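Local coordinates for periplasmic binding protein (Veillonella parvula, PDB 4MO9) that probably captures an iron-chelate or related metal-complex ligand in its interlobe cleft for uptake by an ABC transporter, as TroA-like solute-binding proteins do, at residues Phe52-Ala57 / Ile147-Glu152; Thr72-Gln75 / Met81-His84; Gly99-Lys104 / Val123-Gln128; Gly220-Gly225 / Ile241-Pro246. All blocks are in the same frame, centred on the assembly; numbering follows the deposited sequence.

Interaction 1 of 4, residues Phe52-Ala57 / Ile147-Glu152; sequences FFTISA and IDYHAE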
loop_
_atom_site.group_PDB
_atom_site.type_symbol
_atom_site.label_atom_id
_atom_site.label_comp_id
_atom_site.label_asym_id
_atom_site.label_seq_id
_atom_site.Cartn_x
_atom_site.Cartn_y
_atom_site.Cartn_z
ATOM N N PHE A 52 8.933 4.285 -5.114
ATOM C CA PHE A 52 8.376 4.715 -6.411
ATOM C C PHE A 52 7.267 5.765 -6.349
ATOM O O PHE A 52 7.361 6.821 -6.988
ATOM C CB PHE A 52 7.886 3.525 -7.240
ATOM C CG PHE A 52 7.190 3.937 -8.510
ATOM C CD1 PHE A 52 5.798 3.937 -8.592
ATOM C CD2 PHE A 52 7.929 4.349 -9.617
ATOM C CE1 PHE A 52 5.158 4.333 -9.761
ATOM C CE2 PHE A 52 7.294 4.748 -10.793
ATOM C CZ PHE A 52 5.901 4.738 -10.860
ATOM N N PHE A 53 6.198 5.485 -5.607
ATOM C CA PHE A 53 5.090 6.440 -5.539
ATOM C C PHE A 53 5.508 7.739 -4.862
ATOM O O PHE A 53 5.067 8.817 -5.260
ATOM C CB PHE A 53 3.890 5.844 -4.814
ATOM C CG PHE A 53 2.940 5.118 -5.723
ATOM C CD1 PHE A 53 2.676 3.773 -5.534
ATOM C CD2 PHE A 53 2.316 5.783 -6.767
ATOM C CE1 PHE A 53 1.800 3.095 -6.370
ATOM C CE2 PHE A 53 1.430 5.108 -7.606
ATOM C CZ PHE A 53 1.178 3.768 -7.408
ATOM N N THR A 54 6.340 7.650 -3.829
ATOM C CA THR A 54 6.855 8.872 -3.195
ATOM C C THR A 54 7.695 9.690 -4.174
ATOM O O THR A 54 7.526 10.916 -4.295
ATOM C CB THR A 54 7.652 8.541 -1.928
ATOM O OG1 THR A 54 6.839 7.710 -1.076
ATOM C CG2 THR A 54 8.046 9.817 -1.179
ATOM N N ILE A 55 8.591 9.021 -4.891
ATOM C CA ILE A 55 9.432 9.726 -5.854
ATOM C C ILE A 55 8.578 10.394 -6.936
ATOM O O ILE A 55 8.807 11.563 -7.284
ATOM C CB ILE A 55 10.505 8.786 -6.455
ATOM C CG1 ILE A 55 11.468 8.338 -5.353
ATOM C CG2 ILE A 55 11.257 9.464 -7.585
ATOM C CD1 ILE A 55 12.577 7.351 -5.820
ATOM N N SER A 56 7.571 9.679 -7.443
ATOM C CA SER A 56 6.703 10.237 -8.475
ATOM C C SER A 56 5.964 11.450 -7.929
ATOM O O SER A 56 5.772 12.436 -8.631
ATOM C CB SER A 56 5.694 9.192 -8.955
ATOM O OG SER A 56 6.347 8.024 -9.419
ATOM N N ALA A 57 5.550 11.377 -6.668
ATOM C CA ALA A 57 4.820 12.480 -6.046
ATOM C C ALA A 57 5.707 13.708 -5.847
ATOM O O ALA A 57 5.225 14.846 -5.871
ATOM C CB ALA A 57 4.227 12.027 -4.721
ATOM N N ILE A 147 13.597 3.148 4.519
ATOM C CA ILE A 147 12.294 3.784 4.664
ATOM C C ILE A 147 11.332 2.719 5.211
ATOM O O ILE A 147 11.656 1.525 5.208
ATOM C CB ILE A 147 11.773 4.314 3.312
ATOM C CG1 ILE A 147 11.554 3.151 2.335
ATOM C CG2 ILE A 147 12.749 5.346 2.710
ATOM C CD1 ILE A 147 10.831 3.555 1.046
ATOM N N ASP A 148 10.155 3.120 5.684
ATOM C CA ASP A 148 9.285 2.130 6.308
ATOM C C ASP A 148 7.836 2.591 6.325
ATOM O O ASP A 148 7.365 3.197 7.300
ATOM C CB ASP A 148 9.757 1.778 7.732
ATOM C CG ASP A 148 9.007 0.581 8.326
ATOM O OD1 ASP A 148 8.247 -0.106 7.598
ATOM O OD2 ASP A 148 9.180 0.302 9.533
ATOM N N TYR A 149 7.128 2.289 5.248
ATOM C CA TYR A 149 5.693 2.506 5.207
ATOM C C TYR A 149 4.941 1.306 5.785
ATOM O O TYR A 149 3.742 1.412 6.087
ATOM C CB TYR A 149 5.257 2.762 3.763
ATOM C CG TYR A 149 5.757 4.068 3.178
ATOM C CD1 TYR A 149 5.587 5.269 3.856
ATOM C CD2 TYR A 149 6.409 4.094 1.949
ATOM C CE1 TYR A 149 6.036 6.472 3.316
ATOM C CE2 TYR A 149 6.882 5.284 1.404
ATOM C CZ TYR A 149 6.683 6.471 2.092
ATOM O OH TYR A 149 7.133 7.650 1.547
ATOM N N HIS A 150 5.626 0.171 5.954
ATOM C CA HIS A 150 4.943 -1.057 6.382
ATOM C C HIS A 150 4.580 -1.008 7.856
ATOM O O HIS A 150 3.648 -1.693 8.295
ATOM C CB HIS A 150 5.790 -2.308 6.099
ATOM C CG HIS A 150 5.960 -2.606 4.641
ATOM N ND1 HIS A 150 6.833 -1.911 3.830
ATOM C CD2 HIS A 150 5.364 -3.531 3.849
ATOM C CE1 HIS A 150 6.762 -2.391 2.598
ATOM N NE2 HIS A 150 5.882 -3.381 2.585
ATOM N N ALA A 151 5.303 -0.199 8.628
ATOM C CA ALA A 151 5.016 -0.099 10.066
ATOM C C ALA A 151 3.619 0.471 10.307
ATOM O O ALA A 151 2.984 0.185 11.325
ATOM C CB ALA A 151 6.058 0.783 10.754
ATOM N N GLU A 152 3.166 1.304 9.374
ATOM C CA GLU A 152 1.926 2.061 9.536
ATOM C C GLU A 152 1.949 2.880 10.837
ATOM O O GLU A 152 0.964 2.902 11.590
ATOM C CB GLU A 152 0.704 1.136 9.491
ATOM C CG GLU A 152 0.636 0.216 8.258
ATOM C CD GLU A 152 0.257 0.950 6.970
ATOM O OE1 GLU A 152 0.402 2.202 6.907
ATOM O OE2 GLU A 152 -0.183 0.273 6.004
#
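Thr54 and Tyr149 meet through their hydroxyls inside the N-terminal lobe of this TroA-like binding protein, where helix 52-59 faces the loop leaving strand 143-147, an edge strand of the lobe's parallel sheet. The Thr54 OG1 to Tyr149 OH hydrogen bond is 2.6 Å long, and either oxygen could be the donor. The backbones lie far apart, 10.6 Å between the CA atoms of Thr54 and Tyr149, and the phenol ring makes up the distance. Tyr149 sends CG opposite its carbonyl carbon (chi1 -68°), which extends the ring toward the helix. Thr54 CG2 also touches the phenol oxygen, 3.6 Å from Tyr149 OH. Both residues are buried: helix 154-168 presses on the pair with Ile164 against Thr54 and with Ser160 and Ile161 against Tyr149, and the His157 ring meets the tyrosine ring. A phenylalanine in place of Tyr149 would probably leave the Thr54 hydroxyl without this mate in a buried setting. The other side of the loop is looser. Asp148, His150 and Ala151 are partly exposed, and Asp148 OD1 takes weak bonds from the backbone N of His150 and Ala151. Within the helix the grip is firmer: Phe52 O accepts from Ser56 N and also from Ser56 OG at 2.9 Å, the hydroxyl standing 39° out of the carbonyl plane.

Interaction 2 of 4, residues Thr72-Gln75 / Met81-His84; sequences TSLQ and MWKH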
loop_
_atom_site.group_PDB
_atom_site.type_symbol
_atom_site.label_atom_id
_atom_site.label_comp_id
_atom_site.label_asym_id
_atom_site.label_seq_id
_atom_site.Cartn_x
_atom_site.Cartn_y
_atom_site.Cartn_z
ATOM N N THR A 72 11.024 -4.674 -11.337
ATOM C CA THR A 72 9.939 -5.278 -12.118
ATOM C C THR A 72 8.687 -5.541 -11.294
ATOM O O THR A 72 7.768 -6.233 -11.748
ATOM C CB THR A 72 10.368 -6.612 -12.748
ATOM O OG1 THR A 72 10.612 -7.568 -11.715
ATOM C CG2 THR A 72 11.630 -6.433 -13.552
ATOM N N SER A 73 8.661 -4.994 -10.081
ATOM C CA SER A 73 7.529 -5.161 -9.174
ATOM C C SER A 73 6.185 -4.754 -9.806
ATOM O O SER A 73 5.213 -5.525 -9.769
ATOM C CB SER A 73 7.800 -4.389 -7.876
ATOM O OG SER A 73 6.641 -4.292 -7.074
ATOM N N LEU A 74 6.131 -3.564 -10.404
ATOM C CA LEU A 74 4.902 -3.105 -11.053
ATOM C C LEU A 74 4.543 -4.013 -12.223
ATOM O O LEU A 74 3.411 -4.525 -12.303
ATOM C CB LEU A 74 5.023 -1.650 -11.529
ATOM C CG LEU A 74 5.207 -0.551 -10.473
ATOM C CD1 LEU A 74 5.429 0.804 -11.136
ATOM C CD2 LEU A 74 4.012 -0.482 -9.537
ATOM N N GLN A 75 5.505 -4.224 -13.122
ATOM C CA GLN A 75 5.290 -5.074 -14.302
ATOM C C GLN A 75 4.760 -6.469 -13.952
ATOM O O GLN A 75 3.890 -7.006 -14.644
ATOM C CB GLN A 75 6.589 -5.220 -15.105
ATOM C CG GLN A 75 7.199 -3.911 -15.608
ATOM C CD GLN A 75 8.164 -3.258 -14.617
ATOM O OE1 GLN A 75 7.842 -3.061 -13.439
ATOM N NE2 GLN A 75 9.359 -2.921 -15.100
HETATM N N MSE A 81 -1.335 -1.041 -13.157
HETATM C CA MSE A 81 -0.671 0.225 -12.869
HETATM C C MSE A 81 0.465 0.486 -13.869
HETATM O O MSE A 81 0.621 1.604 -14.376
HETATM C CB MSE A 81 -0.129 0.234 -11.436
HETATM C CG MSE A 81 -1.200 0.294 -10.369
HETATM SE SE MSE A 81 -0.402 0.240 -8.592
HETATM C CE MSE A 81 -1.980 0.770 -7.574
ATOM N N TRP A 82 1.249 -0.549 -14.161
ATOM C CA TRP A 82 2.329 -0.431 -15.139
ATOM C C TRP A 82 1.829 0.047 -16.505
ATOM O O TRP A 82 2.454 0.918 -17.116
ATOM C CB TRP A 82 3.090 -1.758 -15.282
ATOM C CG TRP A 82 4.271 -1.662 -16.197
ATOM C CD1 TRP A 82 4.447 -2.296 -17.393
ATOM C CD2 TRP A 82 5.441 -0.860 -15.990
ATOM N NE1 TRP A 82 5.661 -1.939 -17.942
ATOM C CE2 TRP A 82 6.292 -1.063 -17.098
ATOM C CE3 TRP A 82 5.855 0.001 -14.971
ATOM C CZ2 TRP A 82 7.536 -0.430 -17.214
ATOM C CZ3 TRP A 82 7.078 0.634 -15.087
ATOM C CH2 TRP A 82 7.908 0.413 -16.199
ATOM N N LYS A 83 0.712 -0.509 -16.985
ATOM C CA LYS A 83 0.165 -0.078 -18.273
ATOM C C LYS A 83 -0.264 1.382 -18.221
ATOM O O LYS A 83 -0.003 2.157 -19.142
ATOM C CB LYS A 83 -1.063 -0.905 -18.673
ATOM C CG LYS A 83 -0.852 -2.397 -18.809
ATOM C CD LYS A 83 -2.222 -3.082 -19.025
ATOM C CE LYS A 83 -2.330 -4.396 -18.251
ATOM N NZ LYS A 83 -3.730 -4.686 -17.843
ATOM N N HIS A 84 -0.957 1.744 -17.148
ATOM C CA HIS A 84 -1.501 3.085 -17.017
ATOM C C HIS A 84 -0.362 4.102 -16.951
ATOM O O HIS A 84 -0.367 5.121 -17.653
ATOM C CB HIS A 84 -2.353 3.169 -15.753
ATOM C CG HIS A 84 -3.088 4.461 -15.605
ATOM N ND1 HIS A 84 -4.133 4.820 -16.431
ATOM C CD2 HIS A 84 -2.931 5.485 -14.731
ATOM C CE1 HIS A 84 -4.586 6.007 -16.073
ATOM N NE2 HIS A 84 -3.873 6.436 -15.043
#
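Beside the trimethylamine oxide pocket, where short helix 73-77 gives way to helix 79-88, Gln75 lies flat on the indole of Trp82. The closest approach is a CH-pi contact: Gln75 CG sits 3.3 Å from the centroid of the Trp82 five-membered ring, 11° off its normal. A bend at chi2 then lays the Gln75 amide over the six-membered part of the indole, the two planes being only 16° apart. Gln75 NE2 comes to 3.7 Å from Trp82 CZ2; it is also hydrogen-bonded to Asp71 O, which is likely to hold the amide in this rotation. These helices follow strand 67-69, an edge strand of the parallel sheet in the N-terminal lobe of the TroA-like fold, and the indole bridges the bend between them. Trp82 is extended at chi1 (-176°), CG anti to N, pointing the ring back at the earlier helix. There Leu74 crosses it at about a right angle, with Leu74 CB 3.9 Å from Trp82 CE3. One residue earlier, Ser73 touches the ligand, and Ser73 OG is hydrogen-bonded to both Ser46 O and Arg78 NH1.

Interaction 3 of 4, residues Gly99-Lys104 / Val123-Gln128; sequences GTIGDK and VDLKDQ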
loop_
_atom_site.group_PDB
_atom_site.type_symbol
_atom_site.label_atom_id
_atom_site.label_comp_id
_atom_site.label_asym_id
_atom_site.label_seq_id
_atom_site.Cartn_x
_atom_site.Cartn_y
_atom_site.Cartn_z
ATOM N N GLY A 99 17.037 -6.463 -11.055
ATOM C CA GLY A 99 16.362 -7.512 -10.315
ATOM C C GLY A 99 15.807 -7.004 -8.994
ATOM O O GLY A 99 15.941 -5.816 -8.664
ATOM N N THR A 100 15.192 -7.903 -8.229
ATOM C CA THR A 100 14.666 -7.557 -6.916
ATOM C C THR A 100 15.433 -8.314 -5.827
ATOM O O THR A 100 15.686 -9.511 -5.961
ATOM C CB THR A 100 13.147 -7.846 -6.856
ATOM O OG1 THR A 100 12.462 -6.900 -7.693
ATOM C CG2 THR A 100 12.619 -7.710 -5.444
ATOM N N ILE A 101 15.830 -7.608 -4.767
ATOM C CA ILE A 101 16.521 -8.214 -3.623
ATOM C C ILE A 101 15.683 -9.357 -3.065
ATOM O O ILE A 101 14.487 -9.184 -2.837
ATOM C CB ILE A 101 16.731 -7.186 -2.482
ATOM C CG1 ILE A 101 17.694 -6.083 -2.918
ATOM C CG2 ILE A 101 17.256 -7.869 -1.209
ATOM C CD1 ILE A 101 19.127 -6.568 -3.076
ATOM N N GLY A 102 16.297 -10.516 -2.842
ATOM C CA GLY A 102 15.576 -11.629 -2.251
ATOM C C GLY A 102 15.084 -12.585 -3.316
ATOM O O GLY A 102 14.729 -13.731 -3.025
ATOM N N ASP A 103 15.040 -12.101 -4.553
ATOM C CA ASP A 103 14.854 -12.981 -5.696
ATOM C C ASP A 103 16.227 -13.428 -6.168
ATOM O O ASP A 103 17.251 -12.914 -5.715
ATOM C CB ASP A 103 14.119 -12.269 -6.834
ATOM C CG ASP A 103 12.647 -12.067 -6.542
ATOM O OD1 ASP A 103 12.179 -12.537 -5.482
ATOM O OD2 ASP A 103 11.957 -11.449 -7.384
ATOM N N LYS A 104 16.251 -14.387 -7.080
ATOM C CA LYS A 104 17.498 -14.837 -7.664
ATOM C C LYS A 104 17.703 -14.053 -8.961
ATOM O O LYS A 104 18.545 -14.393 -9.796
ATOM C CB LYS A 104 17.446 -16.350 -7.887
ATOM C CG LYS A 104 16.731 -17.087 -6.743
ATOM C CD LYS A 104 17.311 -18.475 -6.474
ATOM C CE LYS A 104 16.719 -19.096 -5.206
ATOM N NZ LYS A 104 17.065 -18.332 -3.973
ATOM N N VAL A 123 12.377 -1.228 5.343
ATOM C CA VAL A 123 12.826 -1.983 6.515
ATOM C C VAL A 123 12.479 -3.472 6.424
ATOM O O VAL A 123 13.265 -4.330 6.836
ATOM C CB VAL A 123 12.268 -1.355 7.818
ATOM C CG1 VAL A 123 12.380 -2.317 8.995
ATOM C CG2 VAL A 123 12.998 -0.034 8.120
ATOM N N ASP A 124 11.303 -3.791 5.885
ATOM C CA ASP A 124 10.910 -5.198 5.735
ATOM C C ASP A 124 11.847 -5.960 4.787
ATOM O O ASP A 124 11.862 -7.193 4.769
ATOM C CB ASP A 124 9.455 -5.303 5.256
ATOM C CG ASP A 124 8.448 -5.152 6.395
ATOM O OD1 ASP A 124 8.854 -4.714 7.500
ATOM O OD2 ASP A 124 7.251 -5.475 6.186
ATOM N N LEU A 125 12.628 -5.215 4.009
ATOM C CA LEU A 125 13.571 -5.787 3.050
ATOM C C LEU A 125 15.032 -5.628 3.530
ATOM O O LEU A 125 15.966 -6.175 2.928
ATOM C CB LEU A 125 13.369 -5.113 1.676
ATOM C CG LEU A 125 14.147 -5.627 0.453
ATOM C CD1 LEU A 125 13.886 -7.103 0.205
ATOM C CD2 LEU A 125 13.772 -4.811 -0.783
ATOM N N LYS A 126 15.218 -4.900 4.636
ATOM C CA LYS A 126 16.556 -4.573 5.160
ATOM C C LYS A 126 17.451 -5.782 5.482
ATOM O O LYS A 126 18.626 -5.819 5.079
ATOM C CB LYS A 126 16.431 -3.662 6.395
ATOM C CG LYS A 126 17.760 -3.355 7.150
ATOM C CD LYS A 126 17.546 -2.187 8.121
ATOM C CE LYS A 126 18.761 -1.916 9.012
ATOM N NZ LYS A 126 19.038 -3.012 9.971
ATOM N N ASP A 127 16.915 -6.765 6.202
ATOM C CA ASP A 127 17.717 -7.932 6.564
ATOM C C ASP A 127 18.267 -8.636 5.329
ATOM O O ASP A 127 19.467 -8.930 5.250
ATOM C CB ASP A 127 16.911 -8.909 7.427
ATOM C CG ASP A 127 16.651 -8.373 8.822
ATOM O OD1 ASP A 127 17.472 -7.566 9.314
ATOM O OD2 ASP A 127 15.630 -8.762 9.428
ATOM N N GLN A 128 17.397 -8.892 4.359
ATOM C CA GLN A 128 17.813 -9.544 3.124
ATOM C C GLN A 128 18.822 -8.674 2.363
ATOM O O GLN A 128 19.822 -9.173 1.856
ATOM C CB GLN A 128 16.606 -9.831 2.238
ATOM C CG GLN A 128 16.909 -10.776 1.103
ATOM C CD GLN A 128 17.089 -12.201 1.587
ATOM O OE1 GLN A 128 17.868 -12.977 1.020
ATOM N NE2 GLN A 128 16.369 -12.554 2.644
#
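A type II beta turn from Thr100 to Asp103, closed by a 3.0 Å hydrogen bond from Asp103 N to Thr100 O, brings Ile101 and Gly102 against Leu125 and Gln128 of helix 123-132. The helix follows strand 118-122 of the parallel sheet in the N-terminal lobe, so the contact ties a connecting loop to a beta-alpha unit of the TroA-like fold. Ile101 does most of the touching through its CG2 branch, which reaches both partners: Ile101 CG2 is 3.7 Å from Leu125 CD1, and it stands equally far, 3.7 Å, from Gln128 CG. With chi1 near trans (-174°), Leu125 swings its CG away from its own N and directs the isobutyl group at the turn, where CD1 also lies 3.7 Å from Ile101 O. Ile101 and Leu125 are buried, and Gln44 and Phe106 pack on the isoleucine as well. Toward solvent the contact thins out. Gln128 is exposed and runs past Ile101 in the opposite sense, meeting the turn through its methylene groups. Gly102 has a positive phi (97°), at which a side chain would be jammed against the carbonyl O of Ile101; a CB there would also crowd Gln128. The Leu125 side chain is about 8 Å from the bound trimethylamine oxide. On the solvent side, the bare CA of Gly102 lies 3.7 Å from Gln128 CG.

Interaction 4 of 4, residues Gly220-Gly225 / Ile241-Pro246; sequences GNYSWG and IKKSSP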
loop_
_atom_site.group_PDB
_atom_site.type_symbol
_atom_site.label_atom_id
_atom_site.label_comp_id
_atom_site.label_asym_id
_atom_site.label_seq_id
_atom_site.Cartn_x
_atom_site.Cartn_y
_atom_site.Cartn_z
ATOM N N GLY A 220 -4.709 -9.426 14.586
ATOM C CA GLY A 220 -5.081 -8.064 14.925
ATOM C C GLY A 220 -3.937 -7.067 14.853
ATOM O O GLY A 220 -4.151 -5.851 14.998
ATOM N N ASN A 221 -2.721 -7.565 14.627
ATOM C CA ASN A 221 -1.550 -6.684 14.561
ATOM C C ASN A 221 -0.689 -6.837 13.303
ATOM O O ASN A 221 0.487 -6.484 13.312
ATOM C CB ASN A 221 -0.674 -6.839 15.811
ATOM C CG ASN A 221 0.011 -8.197 15.886
ATOM O OD1 ASN A 221 -0.116 -9.027 14.979
ATOM N ND2 ASN A 221 0.753 -8.427 16.970
ATOM N N TYR A 222 -1.259 -7.366 12.225
ATOM C CA TYR A 222 -0.508 -7.470 10.977
ATOM C C TYR A 222 -1.310 -6.952 9.789
ATOM O O TYR A 222 -2.455 -7.376 9.590
ATOM C CB TYR A 222 -0.085 -8.916 10.709
ATOM C CG TYR A 222 0.610 -9.065 9.377
ATOM C CD1 TYR A 222 1.882 -8.543 9.176
ATOM C CD2 TYR A 222 -0.005 -9.712 8.319
ATOM C CE1 TYR A 222 2.521 -8.664 7.955
ATOM C CE2 TYR A 222 0.623 -9.842 7.096
ATOM C CZ TYR A 222 1.886 -9.317 6.918
ATOM O OH TYR A 222 2.511 -9.445 5.695
ATOM N N SER A 223 -0.712 -6.038 9.019
ATOM C CA SER A 223 -1.276 -5.599 7.740
ATOM C C SER A 223 -2.702 -5.070 7.921
ATOM O O SER A 223 -2.942 -4.258 8.814
ATOM C CB SER A 223 -1.231 -6.756 6.730
ATOM O OG SER A 223 -1.676 -6.345 5.446
ATOM N N TRP A 224 -3.646 -5.536 7.094
ATOM C CA TRP A 224 -5.039 -5.091 7.202
ATOM C C TRP A 224 -5.595 -5.263 8.623
ATOM O O TRP A 224 -6.442 -4.473 9.073
ATOM C CB TRP A 224 -5.948 -5.841 6.199
ATOM C CG TRP A 224 -5.818 -5.311 4.806
ATOM C CD1 TRP A 224 -5.078 -5.844 3.787
ATOM C CD2 TRP A 224 -6.405 -4.109 4.293
ATOM N NE1 TRP A 224 -5.179 -5.049 2.662
ATOM C CE2 TRP A 224 -5.989 -3.978 2.946
ATOM C CE3 TRP A 224 -7.242 -3.130 4.837
ATOM C CZ2 TRP A 224 -6.395 -2.913 2.136
ATOM C CZ3 TRP A 224 -7.646 -2.074 4.041
ATOM C CH2 TRP A 224 -7.219 -1.970 2.700
ATOM N N GLY A 225 -5.145 -6.299 9.319
ATOM C CA GLY A 225 -5.608 -6.521 10.679
ATOM C C GLY A 225 -5.109 -5.440 11.628
ATOM O O GLY A 225 -5.826 -5.029 12.546
ATOM N N ILE A 241 -5.553 -16.393 13.798
ATOM C CA ILE A 241 -4.548 -16.274 12.745
ATOM C C ILE A 241 -3.300 -15.611 13.335
ATOM O O ILE A 241 -3.400 -14.574 13.994
ATOM C CB ILE A 241 -5.070 -15.416 11.554
ATOM C CG1 ILE A 241 -6.398 -15.969 11.010
ATOM C CG2 ILE A 241 -4.010 -15.294 10.445
ATOM C CD1 ILE A 241 -6.322 -17.396 10.464
ATOM N N LYS A 242 -2.130 -16.205 13.104
ATOM C CA LYS A 242 -0.890 -15.667 13.657
ATOM C C LYS A 242 -0.443 -14.389 12.947
ATOM O O LYS A 242 -0.103 -13.395 13.597
ATOM C CB LYS A 242 0.229 -16.717 13.627
ATOM C CG LYS A 242 0.465 -17.377 12.269
ATOM C CD LYS A 242 1.887 -17.923 12.165
ATOM C CE LYS A 242 2.908 -16.837 12.477
ATOM N NZ LYS A 242 4.287 -17.230 12.085
ATOM N N LYS A 243 -0.451 -14.422 11.615
ATOM C CA LYS A 243 0.001 -13.296 10.797
ATOM C C LYS A 243 -0.989 -13.051 9.658
ATOM O O LYS A 243 -1.859 -12.178 9.754
ATOM C CB LYS A 243 1.393 -13.585 10.235
ATOM C CG LYS A 243 2.032 -12.413 9.511
ATOM C CD LYS A 243 3.362 -12.811 8.877
ATOM C CE LYS A 243 4.473 -11.852 9.278
ATOM N NZ LYS A 243 5.605 -11.842 8.301
ATOM N N SER A 244 -0.858 -13.833 8.588
ATOM C CA SER A 244 -1.823 -13.804 7.491
ATOM C C SER A 244 -1.919 -15.174 6.828
ATOM O O SER A 244 -1.004 -15.606 6.123
ATOM C CB SER A 244 -1.458 -12.741 6.457
ATOM O OG SER A 244 -2.518 -12.554 5.534
ATOM N N SER A 245 -3.036 -15.851 7.064
ATOM C CA SER A 245 -3.282 -17.171 6.514
ATOM C C SER A 245 -4.793 -17.329 6.464
ATOM O O SER A 245 -5.517 -16.571 7.114
ATOM C CB SER A 245 -2.669 -18.242 7.412
ATOM O OG SER A 245 -3.261 -18.211 8.698
ATOM N N PRO A 246 -5.287 -18.293 5.683
ATOM C CA PRO A 246 -6.752 -18.326 5.612
ATOM C C PRO A 246 -7.402 -18.964 6.840
ATOM O O PRO A 246 -6.798 -19.813 7.502
ATOM C CB PRO A 246 -7.032 -19.134 4.344
ATOM C CG PRO A 246 -5.786 -19.932 4.100
ATOM C CD PRO A 246 -4.640 -19.156 4.677
#
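Ser244 OG is hydrogen-bonded to the backbone O of Ser217, and the same side chain turns its methylene to Tyr222, with Ser244 CB 3.6 Å from Tyr222 CE2. The contact lies in the C-terminal lobe of the TroA-like fold, between the turn leading into helix 224-230 and the loop that runs from strand 234-235 to helix 249-255. Backbone hydrogen bonds of Lys243 with Ser219 and of Ser245 with Ser217 keep that loop close to the chain just ahead of Tyr222. The phenol ring is held between two aliphatic groups. Over one face comes Lys243, whose CG sits 3.6 Å from the centroid of the Tyr222 ring and 12° off the normal, a CH-pi contact made almost over the ring centre. On the opposite face Ser223 CB stands 3.5 Å above the plane of the Tyr222 ring, displaced toward the rim. The lysine leaves its backbone with CG trans to N (chi1 -173°) and slants across the ring before bending at chi3, and its CE passes 4.0 Å from Tyr222 CE1. With an alanine here instead of Tyr222, the Lys243 methylenes would probably lose the surface they lie on, and the lysine chain would be set free to swing in solvent. This is a surface contact, yet the side chain of Tyr222 is about 9 Å from the bound trimethylamine oxide. Besides the CH-pi contact, the lysine backbone meets the ring, with Lys243 O 3.4 Å from Tyr222 CD2.

Overall arrangement
From the N terminus, helix 52-59 opens the long loop that interaction 1 closes at 147-152. Interactions 2 and 3 both nest inside it, one after the other: 72-75 meets 81-84 after a few residues, then 99-104 meets 123-128. All three tie loops and helices round the parallel sheet of the N-terminal lobe. Interaction 1 touches both of the others, while interactions 2 and 3 do not meet: Phe52 and Phe53 pack on Leu74 and Met81 (a selenomethionine), and Ile147 O probably bonds to Val123 N. Interaction 4 follows in series, closing a short loop in the C-terminal lobe beyond helix 171-194. Its centre is about 27 Å from that of interaction 2, on the opposite side of the chain's centre.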